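Local coordinates for putative nucleotide-diphospho-sugar transferase (Desulfovibrio desulfuricans subsp. desulfuricans, PDB 3CGX), which probably transfers a sugar from a nucleotide-diphosphate donor to an acceptor, in the manner of GT-A glycosyltransferases, at residues 6-11 with 53-58; 38-43 with 109-114; 57-62 with 80-85; 90-95 with 157-162; 103-108 with 127-132. One frame throughout, in Å; residues are numbered along the deposited sequence.

Contact 1 (6-11 with 53-58); sequences CILFFV and DLHICY
Cys6 sets its sulfur squarely over the middle of the His55 imidazole: SG of Cys6 is 3.7 Å from the ring centroid and only 9° off the normal. With SG anti to its own backbone N (chi1 -166°), the thiol is carried across to the neighbouring strand. Next along the same face, Leu8 and His55 run side by side and point the same way, CD2 of Leu8 resting against CB of His55. Phe10 then meets Cys57 obliquely, its CE1 3.5 Å from Cys57 CB, while Cys57 SG stands farther off as a slanted sulfur-aromatic neighbour. Underneath lies a parallel ladder in the central sheet of the Rossmann-like GT-A fold. N-H groups of Ile7, Phe9 and Val11 bond to O of Asp53, His55 and Cys57, while those of His55 and Cys57 return to O of Ile7 and Phe9. The shortest is Ile7 N to Asp53 O at 2.7 Å. On the other face, Ile7 and Leu54 are slanted across each other, with Ile7 CG2 3.6 Å from Leu54 CD1; Leu54 CD1 also touches Phe9 CB. Val11 CG2 presses on Ile56 CG2 at 3.5 Å. Helix 29-47 packs on this face, with Met43 against Phe9 and Tyr36 against Val11, while Tyr58 sends its ring away to stack with Phe69.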
# COMPACT_ATOMS: atom_id res chain seq x y z
N CYS A 6 -13.34 2.08 6.06
CA CYS A 6 -12.07 2.75 6.32
C CYS A 6 -10.94 2.15 5.48
O CYS A 6 -10.87 0.94 5.28
CB CYS A 6 -11.70 2.68 7.81
SG CYS A 6 -10.34 3.88 8.19
N ILE A 7 -10.09 3.02 4.96
CA ILE A 7 -8.86 2.63 4.24
C ILE A 7 -7.66 2.96 5.10
O ILE A 7 -7.49 4.10 5.54
CB ILE A 7 -8.68 3.37 2.90
CG1 ILE A 7 -9.85 3.12 1.94
CG2 ILE A 7 -7.34 3.00 2.27
CD1 ILE A 7 -9.98 4.27 0.89
N LEU A 8 -6.88 1.93 5.41
CA LEU A 8 -5.62 2.09 6.13
C LEU A 8 -4.49 2.03 5.12
O LEU A 8 -4.26 1.00 4.47
CB LEU A 8 -5.43 1.03 7.18
CG LEU A 8 -6.58 0.80 8.14
CD1 LEU A 8 -6.34 -0.42 9.07
CD2 LEU A 8 -6.91 2.11 8.92
N PHE A 9 -3.79 3.14 5.02
CA PHE A 9 -2.77 3.38 3.99
C PHE A 9 -1.38 3.43 4.63
O PHE A 9 -1.04 4.34 5.34
CB PHE A 9 -3.14 4.63 3.20
CG PHE A 9 -2.22 4.97 2.03
CD1 PHE A 9 -1.78 3.99 1.14
CD2 PHE A 9 -1.87 6.29 1.76
CE1 PHE A 9 -1.01 4.33 0.02
CE2 PHE A 9 -1.05 6.61 0.63
CZ PHE A 9 -0.62 5.60 -0.20
N PHE A 10 -0.60 2.39 4.39
CA PHE A 10 0.70 2.18 5.02
C PHE A 10 1.80 2.82 4.20
O PHE A 10 1.99 2.50 3.01
CB PHE A 10 0.95 0.67 5.24
CG PHE A 10 0.46 0.14 6.56
CD1 PHE A 10 -0.77 0.51 7.08
CD2 PHE A 10 1.23 -0.81 7.27
CE1 PHE A 10 -1.17 0.04 8.31
CE2 PHE A 10 0.79 -1.32 8.47
CZ PHE A 10 -0.39 -0.90 9.00
N VAL A 11 2.50 3.75 4.85
CA VAL A 11 3.53 4.62 4.27
C VAL A 11 4.74 4.74 5.20
O VAL A 11 4.71 4.37 6.36
CB VAL A 11 2.93 6.06 4.00
CG1 VAL A 11 1.71 6.01 3.03
CG2 VAL A 11 2.56 6.81 5.33
N ASP A 53 -13.40 6.58 4.84
CA ASP A 53 -12.47 7.39 5.60
C ASP A 53 -11.07 6.83 5.35
O ASP A 53 -10.87 5.61 5.10
CB ASP A 53 -12.76 7.34 7.11
CG ASP A 53 -14.07 8.05 7.51
OD1 ASP A 53 -14.63 8.83 6.71
OD2 ASP A 53 -14.50 7.84 8.65
N LEU A 54 -10.09 7.70 5.47
CA LEU A 54 -8.71 7.30 5.23
C LEU A 54 -7.80 7.61 6.41
O LEU A 54 -7.82 8.71 6.96
CB LEU A 54 -8.21 7.97 3.97
CG LEU A 54 -6.74 7.82 3.60
CD1 LEU A 54 -6.54 6.45 3.00
CD2 LEU A 54 -6.33 8.94 2.61
N HIS A 55 -7.08 6.59 6.85
CA HIS A 55 -6.09 6.72 7.92
C HIS A 55 -4.74 6.42 7.38
O HIS A 55 -4.51 5.31 6.89
CB HIS A 55 -6.38 5.76 9.05
CG HIS A 55 -7.65 6.07 9.77
ND1 HIS A 55 -7.98 5.50 10.97
CD2 HIS A 55 -8.66 6.90 9.46
CE1 HIS A 55 -9.13 5.99 11.38
NE2 HIS A 55 -9.57 6.84 10.48
N ILE A 56 -3.85 7.41 7.45
CA ILE A 56 -2.51 7.27 6.96
C ILE A 56 -1.63 6.77 8.10
O ILE A 56 -1.41 7.46 9.12
CB ILE A 56 -1.98 8.60 6.36
CG1 ILE A 56 -2.86 9.08 5.19
CG2 ILE A 56 -0.49 8.46 5.95
CD1 ILE A 56 -2.60 10.53 4.78
N CYS A 57 -1.14 5.55 7.94
CA CYS A 57 -0.40 4.83 9.00
C CYS A 57 1.06 4.70 8.64
O CYS A 57 1.40 3.98 7.70
CB CYS A 57 -1.02 3.44 9.22
SG CYS A 57 -2.77 3.43 9.63
N TYR A 58 1.91 5.43 9.37
CA TYR A 58 3.31 5.55 9.06
C TYR A 58 4.27 4.74 9.94
O TYR A 58 4.08 4.52 11.15
CB TYR A 58 3.72 7.02 9.06
CG TYR A 58 3.57 7.76 10.36
CD1 TYR A 58 4.55 7.72 11.33
CD2 TYR A 58 2.44 8.57 10.62
CE1 TYR A 58 4.42 8.43 12.46
CE2 TYR A 58 2.31 9.26 11.77
CZ TYR A 58 3.29 9.19 12.69
OH TYR A 58 3.19 9.91 13.86

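Contact 2 (38-43 with 109-114); sequences HFVQDM and MGSDIP
Met43, a selenomethionine, pushes its tip into the hollow formed by the bend of 109-114. Its chain runs straight to SE and then turns at chi3 (73°), which directs the terminal methyl among three neighbours, Gly110 O, Met109 CE and Ile113 CG1. The closest is the carbonyl, with CE of Met43 3.4 Å from Gly110 O. The two selenomethionines meet tip to tip, CE of Met43 3.6 Å from CE of Met109. Farther back, Met43 SE sits 3.7 Å from Ser111 CA, and Met43 CG rests on Pro114 CA, so the backbone of the bend wraps the side chain from several positions. The loop leaves strand 105-109, and in GT-A enzymes the turn after the corresponding strand commonly carries the acidic residue of the metal and nucleotide site. Asp112 occupies such a position, though no such role is established here. It forms a salt bridge with Lys20, and a bound imidazole, probably from the crystallisation liquor, is about 3 Å from its side chain. One helical turn before Met43, Phe39 offers a flat surface to the proline. Pro114 CG stands over the centre of the ring as a CH-pi contact, 3.7 Å from the centroid and 11° off the normal. Val40 CG2 lightly touches Ser111 CB. Ser111 OG is held by Phe10 O and Tyr36 OH, whereas the buried carbonyl oxygens of Gly110 and Ser111 find no partner in the model.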
# COMPACT_ATOMS: atom_id res chain seq x y z
N HIS A 38 6.38 10.81 -4.53
CA HIS A 38 5.32 10.99 -5.53
C HIS A 38 4.36 9.80 -5.64
O HIS A 38 3.17 10.02 -5.98
CB HIS A 38 5.93 11.38 -6.88
CG HIS A 38 6.35 12.81 -6.89
ND1 HIS A 38 5.47 13.83 -7.18
CD2 HIS A 38 7.50 13.40 -6.49
CE1 HIS A 38 6.09 14.99 -7.04
NE2 HIS A 38 7.32 14.76 -6.62
N PHE A 39 4.84 8.59 -5.37
CA PHE A 39 3.96 7.41 -5.38
C PHE A 39 2.86 7.71 -4.36
O PHE A 39 1.66 7.53 -4.61
CB PHE A 39 4.64 6.14 -4.90
CG PHE A 39 5.63 5.52 -5.87
CD1 PHE A 39 6.07 6.17 -7.01
CD2 PHE A 39 6.23 4.31 -5.55
CE1 PHE A 39 7.02 5.59 -7.83
CE2 PHE A 39 7.20 3.73 -6.38
CZ PHE A 39 7.60 4.41 -7.51
N VAL A 40 3.30 8.16 -3.18
CA VAL A 40 2.39 8.37 -2.06
C VAL A 40 1.39 9.49 -2.33
O VAL A 40 0.16 9.36 -2.16
CB VAL A 40 3.15 8.57 -0.69
CG1 VAL A 40 2.19 9.01 0.40
CG2 VAL A 40 3.91 7.26 -0.26
N GLN A 41 1.91 10.62 -2.77
CA GLN A 41 1.06 11.75 -3.17
C GLN A 41 0.02 11.39 -4.18
O GLN A 41 -1.14 11.76 -4.06
CB GLN A 41 1.89 12.90 -3.73
CG GLN A 41 2.68 13.58 -2.66
CD GLN A 41 3.65 14.60 -3.20
OE1 GLN A 41 4.59 14.92 -2.51
NE2 GLN A 41 3.43 15.12 -4.44
N ASP A 42 0.42 10.69 -5.22
CA ASP A 42 -0.51 10.32 -6.26
C ASP A 42 -1.58 9.37 -5.75
O ASP A 42 -2.77 9.54 -6.08
CB ASP A 42 0.20 9.67 -7.47
CG ASP A 42 1.08 10.65 -8.24
OD1 ASP A 42 0.97 11.84 -8.02
OD2 ASP A 42 1.92 10.18 -9.03
N MSE A 43 -1.18 8.35 -4.99
CA MSE A 43 -2.17 7.39 -4.45
C MSE A 43 -3.16 8.09 -3.51
O MSE A 43 -4.36 7.82 -3.58
CB MSE A 43 -1.48 6.22 -3.75
CG MSE A 43 -0.64 5.33 -4.68
SE MSE A 43 0.15 3.87 -3.73
CE MSE A 43 -1.49 2.80 -3.47
N MSE A 109 -3.75 -1.25 2.76
CA MSE A 109 -2.92 -1.38 1.61
C MSE A 109 -1.64 -0.63 1.73
O MSE A 109 -1.54 0.32 2.50
CB MSE A 109 -3.70 -0.86 0.41
CG MSE A 109 -3.94 0.63 0.42
SE MSE A 109 -5.26 1.03 -1.04
CE MSE A 109 -4.20 0.56 -2.57
N GLY A 110 -0.68 -1.06 0.93
CA GLY A 110 0.63 -0.44 0.92
C GLY A 110 0.76 0.70 -0.08
O GLY A 110 -0.19 1.06 -0.79
N SER A 111 1.96 1.24 -0.16
CA SER A 111 2.17 2.45 -0.94
C SER A 111 3.21 2.29 -2.05
O SER A 111 3.79 3.29 -2.51
CB SER A 111 2.63 3.58 0.01
OG SER A 111 3.58 3.13 0.94
N ASP A 112 3.39 1.06 -2.50
CA ASP A 112 4.39 0.71 -3.54
C ASP A 112 3.76 0.37 -4.89
O ASP A 112 4.43 -0.17 -5.75
CB ASP A 112 5.22 -0.53 -3.08
CG ASP A 112 6.01 -0.26 -1.83
OD1 ASP A 112 6.82 0.71 -1.82
OD2 ASP A 112 5.74 -0.94 -0.83
N ILE A 113 2.48 0.75 -5.05
CA ILE A 113 1.70 0.45 -6.23
C ILE A 113 1.02 1.69 -6.79
O ILE A 113 -0.25 1.76 -6.87
CB ILE A 113 0.64 -0.71 -5.93
CG1 ILE A 113 -0.19 -0.43 -4.68
CG2 ILE A 113 1.34 -2.10 -5.86
CD1 ILE A 113 -1.39 -1.31 -4.57
N PRO A 114 1.84 2.66 -7.25
CA PRO A 114 1.32 3.99 -7.54
C PRO A 114 0.30 4.06 -8.64
O PRO A 114 -0.48 4.98 -8.69
CB PRO A 114 2.58 4.77 -7.90
CG PRO A 114 3.52 3.75 -8.40
CD PRO A 114 3.29 2.58 -7.54

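Contact 3 (57-62 with 80-85); sequences CYVPGD and AAQQGL
Ala80 O accepts Tyr58 N at 3.0 Å where two parallel strands of a beta-alpha-beta unit run together; helix 65-73 carries the chain from strand 53-58 across to strand 78-81, an outermost strand of the sheet. The same oxygen also draws in the CA-H of Cys57. At Ala81 the backbone itself becomes the packing surface: its CA lies over the centre of the Tyr58 ring, 3.8 Å from the centroid, and its CB touches CE1. Tyr58 CG sits between its own backbone N and carbonyl carbon (chi1 62°). Gln82 bonds twice, by main chain and by side chain. Its N gives Tyr58 O a nearly straight 2.7 Å bond, and the extended side chain carries NE2 to Cys57 O at 3.1 Å. There NE2 comes from well above the carbonyl plane, 48° out of it, to an oxygen that also accepts Val11 N. Val59 CG2 slants past this amide, and Pro60 CG rests 3.4 Å from Gln82 O. Beyond, the backbone turns toward helix 87-100: Gln83 O accepts ND1 of His93, and Gly84 O accepts NE of Arg90.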
# COMPACT_ATOMS: atom_id res chain seq x y z
N CYS A 57 -1.14 5.55 7.94
CA CYS A 57 -0.40 4.83 9.00
C CYS A 57 1.06 4.70 8.64
O CYS A 57 1.40 3.98 7.70
CB CYS A 57 -1.02 3.44 9.22
SG CYS A 57 -2.77 3.43 9.63
N TYR A 58 1.91 5.43 9.37
CA TYR A 58 3.31 5.55 9.06
C TYR A 58 4.27 4.74 9.94
O TYR A 58 4.08 4.52 11.15
CB TYR A 58 3.72 7.02 9.06
CG TYR A 58 3.57 7.76 10.36
CD1 TYR A 58 4.55 7.72 11.33
CD2 TYR A 58 2.44 8.57 10.62
CE1 TYR A 58 4.42 8.43 12.46
CE2 TYR A 58 2.31 9.26 11.77
CZ TYR A 58 3.29 9.19 12.69
OH TYR A 58 3.19 9.91 13.86
N VAL A 59 5.31 4.29 9.28
CA VAL A 59 6.35 3.55 9.92
C VAL A 59 6.89 4.44 11.05
O VAL A 59 7.22 5.63 10.82
CB VAL A 59 7.46 3.14 8.94
CG1 VAL A 59 8.69 2.57 9.65
CG2 VAL A 59 6.90 2.12 7.90
N PRO A 60 6.97 3.87 12.26
CA PRO A 60 7.41 4.66 13.39
C PRO A 60 8.85 5.09 13.28
O PRO A 60 9.69 4.42 12.68
CB PRO A 60 7.21 3.72 14.58
CG PRO A 60 7.07 2.44 14.08
CD PRO A 60 6.54 2.52 12.70
N GLY A 61 9.11 6.26 13.83
CA GLY A 61 10.46 6.80 13.84
C GLY A 61 10.70 7.92 14.83
O GLY A 61 10.31 7.86 16.00
N ASP A 62 11.34 8.97 14.35
CA ASP A 62 11.69 10.12 15.22
C ASP A 62 10.44 10.89 15.69
O ASP A 62 9.35 10.85 15.05
CB ASP A 62 12.64 11.04 14.48
CG ASP A 62 14.05 10.38 14.26
OD1 ASP A 62 14.38 9.39 14.97
OD2 ASP A 62 14.81 10.84 13.38
N ALA A 80 -1.50 8.31 11.87
CA ALA A 80 -1.19 7.52 13.07
C ALA A 80 0.06 6.74 12.83
O ALA A 80 0.28 6.26 11.71
CB ALA A 80 -2.34 6.57 13.44
N ALA A 81 0.90 6.61 13.87
CA ALA A 81 2.07 5.74 13.79
C ALA A 81 1.59 4.31 13.74
O ALA A 81 0.62 3.94 14.39
CB ALA A 81 3.08 5.93 14.98
N GLN A 82 2.26 3.52 12.95
CA GLN A 82 2.11 2.07 12.98
C GLN A 82 2.73 1.64 14.30
O GLN A 82 3.73 2.23 14.77
CB GLN A 82 2.84 1.38 11.84
CG GLN A 82 2.29 1.63 10.41
CD GLN A 82 3.16 0.97 9.35
OE1 GLN A 82 3.72 -0.11 9.61
NE2 GLN A 82 3.27 1.59 8.14
N GLN A 83 2.16 0.60 14.87
CA GLN A 83 2.65 0.10 16.16
C GLN A 83 2.68 -1.41 16.18
O GLN A 83 1.65 -2.07 15.98
CB GLN A 83 1.70 0.53 17.28
CG GLN A 83 1.21 1.94 17.19
CD GLN A 83 0.44 2.36 18.44
OE1 GLN A 83 0.18 1.55 19.34
NE2 GLN A 83 0.10 3.65 18.51
N GLY A 84 3.85 -1.93 16.46
CA GLY A 84 4.01 -3.35 16.64
C GLY A 84 5.43 -3.72 16.33
O GLY A 84 6.14 -2.91 15.76
N LEU A 85 5.80 -4.95 16.67
CA LEU A 85 7.18 -5.43 16.54
C LEU A 85 7.58 -5.72 15.12
O LEU A 85 8.74 -5.48 14.75
CB LEU A 85 7.43 -6.70 17.37
CG LEU A 85 7.94 -6.44 18.79
CD1 LEU A 85 6.78 -6.10 19.71
CD2 LEU A 85 8.72 -7.64 19.30

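Contact 4 (90-95 with 157-162); sequences RMKHAM and VFDGIR
Phe158 has two selenomethionines against its ring, each approaching differently: Met95 SE comes in at the edge, 3.7 Å from CZ, while Met91 lays its CB over a face as a CH-pi contact, 3.7 Å from CE1. Together they join the 3-10 segment that follows strand 143-149 to helix 87-100, one of the helices packed on the central sheet of the alpha/beta fold. The selenium of Met95 makes a Met-aromatic contact, and so does that of Met91, though only obliquely. Lys92 shares the face used by Met91, its backbone N above the rim and its CB 3.7 Å from Phe158 CD2, then slides past in the opposite direction. A bend at chi3 (-59°) turns CE toward Asp159, and NZ forms a salt bridge with OD1. The modelled 2.5 Å from Lys92 NZ to Asp159 OD1 is very short, so its exact length is doubtful. Glu89 stands near both partners, a weak, long ion pair for the lysine and a like charge for Asp159. On the opposite face of the Phe158 ring, Val157 CG2 sits over the centre, 3.9 Å above the plane.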
# COMPACT_ATOMS: atom_id res chain seq x y z
N ARG A 90 1.92 -4.78 13.21
CA ARG A 90 1.53 -3.41 12.79
C ARG A 90 0.20 -3.42 12.06
O ARG A 90 -0.67 -2.60 12.32
CB ARG A 90 2.65 -2.77 11.96
CG ARG A 90 3.86 -2.46 12.81
CD ARG A 90 5.10 -2.09 12.05
NE ARG A 90 6.12 -1.76 13.05
CZ ARG A 90 7.33 -1.27 12.77
NH1 ARG A 90 7.67 -1.03 11.53
NH2 ARG A 90 8.19 -1.03 13.75
N MSE A 91 0.01 -4.39 11.16
CA MSE A 91 -1.24 -4.51 10.42
C MSE A 91 -2.40 -4.94 11.31
O MSE A 91 -3.49 -4.38 11.25
CB MSE A 91 -1.09 -5.50 9.26
CG MSE A 91 -0.18 -4.96 8.18
SE MSE A 91 -0.09 -5.95 6.47
CE MSE A 91 0.83 -7.55 7.10
N LYS A 92 -2.16 -5.95 12.12
CA LYS A 92 -3.18 -6.42 13.07
C LYS A 92 -3.67 -5.30 13.98
O LYS A 92 -4.88 -5.09 14.15
CB LYS A 92 -2.60 -7.54 13.97
CG LYS A 92 -3.65 -8.20 14.81
CD LYS A 92 -3.02 -9.00 15.91
CE LYS A 92 -2.09 -10.07 15.41
NZ LYS A 92 -1.59 -10.91 16.61
N HIS A 93 -2.72 -4.53 14.52
CA HIS A 93 -3.07 -3.43 15.42
C HIS A 93 -3.86 -2.30 14.72
O HIS A 93 -4.85 -1.78 15.26
CB HIS A 93 -1.82 -2.88 16.10
CG HIS A 93 -1.17 -3.88 17.02
ND1 HIS A 93 0.18 -3.84 17.33
CD2 HIS A 93 -1.68 -4.97 17.64
CE1 HIS A 93 0.46 -4.85 18.14
NE2 HIS A 93 -0.64 -5.56 18.34
N ALA A 94 -3.48 -1.98 13.50
CA ALA A 94 -4.15 -0.90 12.77
C ALA A 94 -5.61 -1.31 12.41
O ALA A 94 -6.58 -0.57 12.58
CB ALA A 94 -3.35 -0.51 11.52
N MSE A 95 -5.76 -2.54 11.95
CA MSE A 95 -7.10 -3.03 11.60
C MSE A 95 -7.99 -3.18 12.85
O MSE A 95 -9.18 -2.80 12.87
CB MSE A 95 -6.96 -4.37 10.89
CG MSE A 95 -6.19 -4.28 9.60
SE MSE A 95 -6.54 -5.78 8.34
CE MSE A 95 -8.25 -5.07 7.79
N VAL A 157 -4.65 -14.30 11.19
CA VAL A 157 -3.98 -14.39 9.85
C VAL A 157 -2.66 -13.63 9.84
O VAL A 157 -1.86 -13.81 8.92
CB VAL A 157 -4.85 -13.89 8.67
CG1 VAL A 157 -6.22 -14.62 8.72
CG2 VAL A 157 -4.97 -12.37 8.68
N PHE A 158 -2.41 -12.81 10.85
CA PHE A 158 -1.16 -12.03 10.89
C PHE A 158 -0.13 -12.74 11.77
O PHE A 158 1.02 -12.35 11.85
CB PHE A 158 -1.38 -10.61 11.39
CG PHE A 158 -2.30 -9.80 10.51
CD1 PHE A 158 -1.91 -9.44 9.25
CD2 PHE A 158 -3.58 -9.44 10.95
CE1 PHE A 158 -2.76 -8.70 8.45
CE2 PHE A 158 -4.41 -8.73 10.16
CZ PHE A 158 -4.00 -8.36 8.90
N ASP A 159 -0.56 -13.80 12.41
CA ASP A 159 0.29 -14.49 13.38
C ASP A 159 1.05 -15.63 12.75
O ASP A 159 0.51 -16.44 11.99
CB ASP A 159 -0.53 -15.00 14.56
CG ASP A 159 -1.08 -13.89 15.41
OD1 ASP A 159 -0.61 -12.75 15.29
OD2 ASP A 159 -1.98 -14.16 16.24
N GLY A 160 2.32 -15.70 13.11
CA GLY A 160 3.13 -16.83 12.72
C GLY A 160 3.56 -16.75 11.28
O GLY A 160 3.93 -17.76 10.70
N ILE A 161 3.47 -15.57 10.69
CA ILE A 161 3.98 -15.39 9.33
C ILE A 161 5.46 -15.07 9.47
O ILE A 161 5.89 -14.38 10.39
CB ILE A 161 3.23 -14.33 8.46
CG1 ILE A 161 2.19 -14.98 7.52
CG2 ILE A 161 4.21 -13.63 7.52
CD1 ILE A 161 0.90 -15.51 8.13
N ARG A 162 6.25 -15.60 8.55
CA ARG A 162 7.69 -15.35 8.51
C ARG A 162 7.98 -14.09 7.71
O ARG A 162 8.44 -14.17 6.58
CB ARG A 162 8.44 -16.54 7.89

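Contact 5 (103-108 with 127-132); sequences YDRVVL and DLQHYD
Arg105 leaves its strand with CG anti to the carbonyl carbon (chi1 -69°) and bends at chi3 (-83°), and its guanidinium ends up stacked against the side chain of Gln129, the two flat groups 21° apart. This joins the start of strand 105-109, in the central sheet of the GT-A-like alpha/beta fold, to the turn between helix 118-127 and strand 133-137. The closest touch in the stack is made by an aliphatic carbon: Gln129 CG lies over the guanidinium face, offset toward the rim, 3.7 Å from Arg105 NH1. Around the guanidinium the polar partners are spread out. Leu125 O accepts NH1, Glu4 forms a salt bridge at NH2, and Asp104 OD2 approaches NE in plane at a weak 3.5 Å. Since Leu125 belongs to the last turn of helix 118-127, the arginine charge probably also suits the negative end of that helix. Gln129 NE2 in turn bonds to Asn126 O, which steadies the amide, and the turn is closed by His130 N on Asp127 O at 2.8 Å. Nearer the strand, the aliphatic parts take over. Arg105 and Leu128 slide past each other in opposite directions, with Arg105 CD 3.9 Å from Leu128 CB. Leu128 CD1 then reaches the backbone at Val106 O and finally packs on Val107 CG1, 3.7 Å away.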
# COMPACT_ATOMS: atom_id res chain seq x y z
N TYR A 103 -15.73 0.97 12.53
CA TYR A 103 -15.88 0.71 11.08
C TYR A 103 -16.42 -0.69 10.84
O TYR A 103 -16.13 -1.62 11.60
CB TYR A 103 -14.56 0.93 10.31
CG TYR A 103 -14.16 2.37 10.29
CD1 TYR A 103 -14.81 3.27 9.45
CD2 TYR A 103 -13.18 2.86 11.13
CE1 TYR A 103 -14.46 4.59 9.41
CE2 TYR A 103 -12.83 4.24 11.11
CZ TYR A 103 -13.49 5.09 10.24
OH TYR A 103 -13.18 6.44 10.16
N ASP A 104 -17.23 -0.83 9.80
CA ASP A 104 -17.80 -2.11 9.40
C ASP A 104 -16.89 -2.87 8.45
O ASP A 104 -16.87 -4.10 8.43
CB ASP A 104 -19.13 -1.90 8.69
CG ASP A 104 -19.75 -3.23 8.22
OD1 ASP A 104 -19.95 -4.12 9.08
OD2 ASP A 104 -20.04 -3.38 7.00
N ARG A 105 -16.24 -2.12 7.60
CA ARG A 105 -15.40 -2.70 6.56
C ARG A 105 -14.12 -1.90 6.47
O ARG A 105 -14.14 -0.68 6.39
CB ARG A 105 -16.10 -2.64 5.20
CG ARG A 105 -17.33 -3.57 5.05
CD ARG A 105 -18.04 -3.23 3.76
NE ARG A 105 -18.93 -2.09 3.95
CZ ARG A 105 -19.19 -1.16 3.05
NH1 ARG A 105 -18.63 -1.20 1.85
NH2 ARG A 105 -20.03 -0.18 3.36
N VAL A 106 -13.00 -2.62 6.46
CA VAL A 106 -11.70 -2.03 6.47
C VAL A 106 -10.76 -2.70 5.49
O VAL A 106 -10.67 -3.91 5.45
CB VAL A 106 -11.07 -2.11 7.90
CG1 VAL A 106 -9.68 -1.49 7.92
CG2 VAL A 106 -11.98 -1.45 8.93
N VAL A 107 -10.08 -1.89 4.68
CA VAL A 107 -9.02 -2.39 3.81
C VAL A 107 -7.70 -1.72 4.19
O VAL A 107 -7.64 -0.53 4.52
CB VAL A 107 -9.33 -2.25 2.26
CG1 VAL A 107 -10.65 -3.02 1.87
CG2 VAL A 107 -9.42 -0.85 1.88
N LEU A 108 -6.65 -2.52 4.19
CA LEU A 108 -5.30 -2.03 4.47
C LEU A 108 -4.44 -2.28 3.22
O LEU A 108 -4.40 -3.37 2.68
CB LEU A 108 -4.76 -2.71 5.74
CG LEU A 108 -3.39 -2.34 6.33
CD1 LEU A 108 -3.30 -2.87 7.80
CD2 LEU A 108 -2.27 -2.88 5.49
N ASP A 127 -17.36 -5.08 -2.39
CA ASP A 127 -17.43 -6.56 -2.36
C ASP A 127 -17.37 -7.12 -0.92
O ASP A 127 -17.92 -8.19 -0.63
CB ASP A 127 -16.33 -7.19 -3.26
CG ASP A 127 -16.62 -7.08 -4.76
OD1 ASP A 127 -17.73 -6.73 -5.16
OD2 ASP A 127 -15.72 -7.32 -5.57
N LEU A 128 -16.72 -6.40 -0.02
CA LEU A 128 -16.69 -6.80 1.40
C LEU A 128 -18.04 -6.77 2.08
O LEU A 128 -18.20 -7.18 3.23
CB LEU A 128 -15.70 -5.96 2.23
CG LEU A 128 -14.27 -6.45 2.20
CD1 LEU A 128 -13.38 -5.34 2.84
CD2 LEU A 128 -14.07 -7.88 2.86
N GLN A 129 -19.05 -6.28 1.39
CA GLN A 129 -20.38 -6.40 1.95
C GLN A 129 -20.82 -7.84 1.84
O GLN A 129 -21.70 -8.27 2.59
CB GLN A 129 -21.39 -5.50 1.23
CG GLN A 129 -21.04 -4.03 1.45
CD GLN A 129 -21.87 -3.13 0.60
OE1 GLN A 129 -22.64 -2.35 1.12
NE2 GLN A 129 -21.74 -3.24 -0.73
N HIS A 130 -20.18 -8.61 0.97
CA HIS A 130 -20.67 -9.93 0.63
C HIS A 130 -19.66 -11.05 0.85
O HIS A 130 -19.97 -12.22 0.63
CB HIS A 130 -21.08 -9.97 -0.83
CG HIS A 130 -21.86 -8.77 -1.26
ND1 HIS A 130 -23.12 -8.51 -0.79
CD2 HIS A 130 -21.56 -7.76 -2.11
CE1 HIS A 130 -23.57 -7.39 -1.32
NE2 HIS A 130 -22.65 -6.92 -2.14
N TYR A 131 -18.47 -10.67 1.22
CA TYR A 131 -17.38 -11.59 1.45
C TYR A 131 -16.84 -11.33 2.83
O TYR A 131 -16.99 -10.23 3.35
CB TYR A 131 -16.30 -11.33 0.44
CG TYR A 131 -16.56 -11.79 -0.95
CD1 TYR A 131 -17.17 -10.96 -1.90
CD2 TYR A 131 -16.09 -13.02 -1.36
CE1 TYR A 131 -17.39 -11.41 -3.18
CE2 TYR A 131 -16.29 -13.46 -2.62
CZ TYR A 131 -16.92 -12.66 -3.54
OH TYR A 131 -17.07 -13.13 -4.81
N ASP A 132 -16.20 -12.32 3.43
CA ASP A 132 -15.62 -12.14 4.76
C ASP A 132 -14.28 -11.37 4.71
O ASP A 132 -13.94 -10.59 5.61
CB ASP A 132 -15.37 -13.49 5.42
CG ASP A 132 -16.63 -14.29 5.57
OD1 ASP A 132 -17.60 -13.74 6.11
OD2 ASP A 132 -16.63 -15.45 5.15

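Contacts 1 and 2 lie deepest, and they adjoin where Leu8 O meets Met109 N; contact 1 is strand pairing by backbone bonds, contact 2 apolar fitting of a helix into a bend. Contact 3 shares strand 53-58 with contact 1 and extends the ladder to the sheet's outermost strand on that side, where it is partly exposed and a glutamine side chain joins the bonding. Contact 4 sits about 15 Å from contact 1 between centres, yet its helix packs on Leu8 and Phe10, and it adds an ion pair to a phenylalanine packed by selenomethionines. Contact 5, whose strand neighbours 5-11, mixes buried leucine and valine with charge and an exposed glutamine.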